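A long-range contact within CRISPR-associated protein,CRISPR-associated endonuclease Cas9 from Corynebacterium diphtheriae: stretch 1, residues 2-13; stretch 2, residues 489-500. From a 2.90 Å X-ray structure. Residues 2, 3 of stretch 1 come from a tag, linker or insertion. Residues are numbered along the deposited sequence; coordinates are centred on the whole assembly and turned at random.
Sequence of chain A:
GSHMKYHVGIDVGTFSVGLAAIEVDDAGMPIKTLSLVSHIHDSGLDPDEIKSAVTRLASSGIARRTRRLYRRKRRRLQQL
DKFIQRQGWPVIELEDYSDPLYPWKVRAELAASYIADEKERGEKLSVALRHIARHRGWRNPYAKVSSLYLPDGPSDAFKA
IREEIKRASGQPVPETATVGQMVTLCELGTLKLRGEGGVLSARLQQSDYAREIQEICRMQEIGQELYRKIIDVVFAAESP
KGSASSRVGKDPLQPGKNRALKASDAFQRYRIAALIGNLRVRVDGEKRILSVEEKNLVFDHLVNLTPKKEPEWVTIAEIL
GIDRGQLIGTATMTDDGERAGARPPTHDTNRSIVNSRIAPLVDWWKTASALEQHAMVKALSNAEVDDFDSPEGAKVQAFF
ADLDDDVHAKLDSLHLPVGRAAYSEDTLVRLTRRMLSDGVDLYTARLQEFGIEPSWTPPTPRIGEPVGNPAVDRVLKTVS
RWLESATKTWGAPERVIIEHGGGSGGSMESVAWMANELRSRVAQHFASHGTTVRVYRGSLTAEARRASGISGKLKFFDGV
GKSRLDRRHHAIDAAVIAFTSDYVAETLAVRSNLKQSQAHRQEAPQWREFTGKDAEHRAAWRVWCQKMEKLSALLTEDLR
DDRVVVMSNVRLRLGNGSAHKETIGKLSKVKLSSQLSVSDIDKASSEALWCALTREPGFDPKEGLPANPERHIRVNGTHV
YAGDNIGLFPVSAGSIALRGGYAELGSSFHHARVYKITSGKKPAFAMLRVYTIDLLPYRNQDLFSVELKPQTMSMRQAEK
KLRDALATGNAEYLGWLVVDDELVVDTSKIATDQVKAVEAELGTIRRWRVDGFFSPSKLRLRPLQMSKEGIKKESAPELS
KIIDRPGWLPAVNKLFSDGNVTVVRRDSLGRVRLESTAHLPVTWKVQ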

# COMPACT_ATOMS: atom_id res chain seq x y z
N SER A 2 40.25 2.52 -0.00
CA SER A 2 41.20 2.13 -1.03
C SER A 2 41.66 3.34 -1.83
O SER A 2 40.93 4.31 -1.98
CB SER A 2 40.59 1.08 -1.97
OG SER A 2 41.53 0.64 -2.93
N HIS A 3 42.88 3.26 -2.36
CA HIS A 3 43.46 4.35 -3.13
C HIS A 3 43.00 4.36 -4.58
O HIS A 3 43.51 5.17 -5.37
CB HIS A 3 44.99 4.27 -3.08
CG HIS A 3 45.56 4.45 -1.70
ND1 HIS A 3 45.84 5.70 -1.17
CD2 HIS A 3 45.90 3.55 -0.75
CE1 HIS A 3 46.32 5.55 0.05
NE2 HIS A 3 46.37 4.26 0.33
N MSE A 4 42.07 3.49 -4.96
CA MSE A 4 41.62 3.41 -6.35
C MSE A 4 40.63 4.52 -6.68
O MSE A 4 39.76 4.85 -5.87
CB MSE A 4 41.00 2.04 -6.63
CG MSE A 4 41.83 0.85 -6.13
SE MSE A 4 40.99 -0.88 -6.46
CE MSE A 4 42.14 -2.00 -5.35
N LYS A 5 40.78 5.09 -7.87
CA LYS A 5 39.87 6.10 -8.39
C LYS A 5 38.99 5.45 -9.45
O LYS A 5 39.46 4.63 -10.24
CB LYS A 5 40.63 7.29 -8.98
N TYR A 6 37.71 5.83 -9.47
CA TYR A 6 36.75 5.16 -10.34
C TYR A 6 35.57 6.07 -10.60
O TYR A 6 35.37 7.08 -9.92
CB TYR A 6 36.29 3.83 -9.73
CG TYR A 6 35.47 3.99 -8.48
CD1 TYR A 6 36.08 4.20 -7.24
CD2 TYR A 6 34.08 3.92 -8.52
CE1 TYR A 6 35.32 4.34 -6.09
CE2 TYR A 6 33.32 4.05 -7.38
CZ TYR A 6 33.95 4.26 -6.16
OH TYR A 6 33.19 4.40 -5.02
N HIS A 7 34.77 5.70 -11.60
CA HIS A 7 33.53 6.37 -11.96
C HIS A 7 32.34 5.46 -11.68
O HIS A 7 32.48 4.24 -11.60
CB HIS A 7 33.55 6.80 -13.43
CG HIS A 7 34.54 7.88 -13.75
ND1 HIS A 7 35.08 8.70 -12.78
CD2 HIS A 7 35.09 8.28 -14.92
CE1 HIS A 7 35.91 9.56 -13.34
NE2 HIS A 7 35.94 9.32 -14.64
N VAL A 8 31.17 6.07 -11.54
CA VAL A 8 29.94 5.36 -11.21
C VAL A 8 28.89 5.68 -12.27
O VAL A 8 28.63 6.86 -12.55
CB VAL A 8 29.42 5.74 -9.81
CG1 VAL A 8 28.00 5.23 -9.61
CG2 VAL A 8 30.34 5.20 -8.74
N GLY A 9 28.30 4.64 -12.85
CA GLY A 9 27.20 4.83 -13.77
C GLY A 9 25.92 4.22 -13.25
O GLY A 9 25.92 3.07 -12.81
N ILE A 10 24.81 4.96 -13.28
CA ILE A 10 23.53 4.50 -12.75
C ILE A 10 22.48 4.62 -13.85
O ILE A 10 22.16 5.73 -14.30
CB ILE A 10 23.11 5.28 -11.49
CG1 ILE A 10 24.06 4.98 -10.34
CG2 ILE A 10 21.69 4.92 -11.09
CD1 ILE A 10 23.69 5.66 -9.03
N ASP A 11 21.94 3.48 -14.29
CA ASP A 11 20.85 3.41 -15.27
C ASP A 11 19.55 3.08 -14.54
O ASP A 11 19.46 2.05 -13.86
CB ASP A 11 21.14 2.36 -16.34
CG ASP A 11 19.91 2.02 -17.19
OD1 ASP A 11 19.61 2.77 -18.14
OD2 ASP A 11 19.25 1.00 -16.90
N VAL A 12 18.56 3.95 -14.68
CA VAL A 12 17.27 3.78 -14.02
C VAL A 12 16.26 3.30 -15.05
O VAL A 12 15.93 4.03 -15.99
CB VAL A 12 16.80 5.08 -13.35
CG1 VAL A 12 15.37 4.94 -12.87
CG2 VAL A 12 17.72 5.44 -12.20
N GLY A 13 15.77 2.07 -14.88
CA GLY A 13 14.72 1.53 -15.71
C GLY A 13 13.36 1.58 -15.02
O GLY A 13 13.21 2.05 -13.90
N THR A 489 34.36 0.82 0.53
CA THR A 489 35.30 -0.13 -0.04
C THR A 489 36.38 0.54 -0.89
O THR A 489 37.57 0.27 -0.68
CB THR A 489 34.55 -1.17 -0.89
OG1 THR A 489 33.63 -1.89 -0.05
CG2 THR A 489 35.52 -2.16 -1.52
N TRP A 490 36.00 1.40 -1.84
CA TRP A 490 36.96 2.08 -2.70
C TRP A 490 36.90 3.59 -2.53
O TRP A 490 37.34 4.33 -3.42
CB TRP A 490 36.73 1.70 -4.17
CG TRP A 490 36.66 0.22 -4.40
CD1 TRP A 490 37.67 -0.68 -4.23
CD2 TRP A 490 35.53 -0.52 -4.87
NE1 TRP A 490 37.23 -1.94 -4.55
CE2 TRP A 490 35.92 -1.87 -4.95
CE3 TRP A 490 34.22 -0.17 -5.23
CZ2 TRP A 490 35.06 -2.87 -5.37
CZ3 TRP A 490 33.36 -1.17 -5.65
CH2 TRP A 490 33.78 -2.51 -5.72
N GLY A 491 36.38 4.07 -1.41
CA GLY A 491 36.24 5.49 -1.19
C GLY A 491 35.17 6.11 -2.08
O GLY A 491 34.38 5.43 -2.73
N ALA A 492 35.15 7.44 -2.08
CA ALA A 492 34.22 8.17 -2.92
C ALA A 492 34.63 8.03 -4.38
O ALA A 492 35.81 7.81 -4.69
CB ALA A 492 34.19 9.64 -2.51
N PRO A 493 33.68 8.15 -5.30
CA PRO A 493 33.99 8.15 -6.73
C PRO A 493 34.30 9.54 -7.25
O PRO A 493 34.08 10.55 -6.57
CB PRO A 493 32.70 7.60 -7.34
CG PRO A 493 31.64 8.17 -6.44
CD PRO A 493 32.23 8.16 -5.06
N GLU A 494 34.84 9.58 -8.47
CA GLU A 494 35.15 10.84 -9.13
C GLU A 494 33.94 11.43 -9.84
O GLU A 494 33.72 12.64 -9.79
CB GLU A 494 36.30 10.64 -10.13
CG GLU A 494 37.33 9.60 -9.69
CD GLU A 494 37.92 9.87 -8.30
OE1 GLU A 494 38.13 11.05 -7.96
OE2 GLU A 494 38.15 8.90 -7.55
N ARG A 495 33.12 10.59 -10.48
CA ARG A 495 31.94 11.03 -11.19
C ARG A 495 30.81 10.03 -10.99
O ARG A 495 31.03 8.82 -11.01
CB ARG A 495 32.21 11.19 -12.70
CG ARG A 495 33.37 12.12 -13.05
CD ARG A 495 33.41 12.38 -14.55
NE ARG A 495 32.49 13.44 -14.94
CZ ARG A 495 31.93 13.55 -16.15
NH1 ARG A 495 32.19 12.64 -17.08
NH2 ARG A 495 31.11 14.55 -16.41
N VAL A 496 29.60 10.55 -10.81
CA VAL A 496 28.38 9.76 -10.80
C VAL A 496 27.47 10.32 -11.89
O VAL A 496 27.06 11.49 -11.82
CB VAL A 496 27.68 9.80 -9.43
CG1 VAL A 496 26.27 9.23 -9.54
CG2 VAL A 496 28.49 9.03 -8.40
N ILE A 497 27.17 9.51 -12.89
CA ILE A 497 26.32 9.91 -14.00
C ILE A 497 25.07 9.04 -13.98
O ILE A 497 25.16 7.81 -13.85
CB ILE A 497 27.05 9.80 -15.36
CG1 ILE A 497 28.34 10.63 -15.34
CG2 ILE A 497 26.17 10.28 -16.48
CD1 ILE A 497 29.60 9.83 -15.04
N ILE A 498 23.90 9.68 -14.06
CA ILE A 498 22.61 9.02 -13.98
C ILE A 498 21.86 9.25 -15.28
O ILE A 498 21.99 10.31 -15.91
CB ILE A 498 21.80 9.54 -12.76
CG1 ILE A 498 22.72 9.69 -11.54
CG2 ILE A 498 20.66 8.60 -12.45
CD1 ILE A 498 22.07 10.38 -10.35
N GLU A 499 21.08 8.25 -15.70
CA GLU A 499 20.42 8.26 -17.00
C GLU A 499 18.97 7.82 -16.87
O GLU A 499 18.60 7.09 -15.94
CB GLU A 499 21.15 7.36 -18.00
N HIS A 500 18.15 8.25 -17.83
CA HIS A 500 16.72 7.95 -17.87
C HIS A 500 16.00 8.45 -16.62
O HIS A 500 15.42 9.54 -16.61
CB HIS A 500 16.48 6.45 -18.06

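The apolar centre lies on one face of a two-stranded parallel pairing, where Val8, Ile10, Val496 and Ile498 all project to the same side. Val8 CB sits 3.7 Å from Val496 CG2, and Ile10 CG2 lies 4.1 Å from Ile498 CG2, so partners in register pack directly against each other. Val12 extends the row, with its CG2 4.3 Å from Ile498 CG2. Beta-branched residues suit this place: they favour extended backbone and carry their bulk close to the strand, and all of these are buried.

At the start of the strands, Pro493 continues this surface. Its CB is 3.6 Å from Val8 CG2 and also lies over one face of the Tyr6 ring, 3.6 Å from Tyr6 CE2, in a CH-pi contact. Tyr6 gives more area to the contact than any other residue. Its CA-to-CB bond points away from stretch 2, yet with chi1 in the p well the ring comes back toward it. Tyr6 CE1 approaches Trp490 CB at 3.6 Å, the edge of the indole faces the phenol ring, and Tyr6 OH donates a hydrogen bond to Gly491 O at 2.8 Å. A tyrosine here is thus both packing surface and polar anchor. Gly491 leaves the preceding helix with positive phi, a conformation that by itself favours glycine.

The backbones supply the directional rule. Val8 N donates to Arg495 O at 2.8 Å and Val8 O accepts from Ile497 N at 3.0 Å; two residues on, Ile10 N donates to Ile497 O at 2.9 Å and Ile10 O accepts from Glu499 N at 3.1 Å. Each of these stretch 1 residues thereby straddles its register partner, as parallel pairing requires. The ladder is opened by Glu494 N, which donates almost linearly to Tyr6 O at 2.9 Å, and it fades at a weak bond from Val12 N to Glu499 O, 3.4 Å long.

The other sheet face, with His7, Gly9, Asp11, Arg495, Ile497 and Glu499, is more polar. Arg495 CG covers one face of the His7 imidazole, 3.6 Å from His7 CE1, so the aliphatic part of the arginine does the packing. Glu494 CB meets the edge of the same ring, 3.4 Å from His7 CE1.

Outermost, the selenium of Met4 lies 4.0 Å from Trp490 CD1, oblique to the indole. The tag residue Ser2 places CB 3.4 Å from Thr489 O, an exposed contact that belongs to the construct.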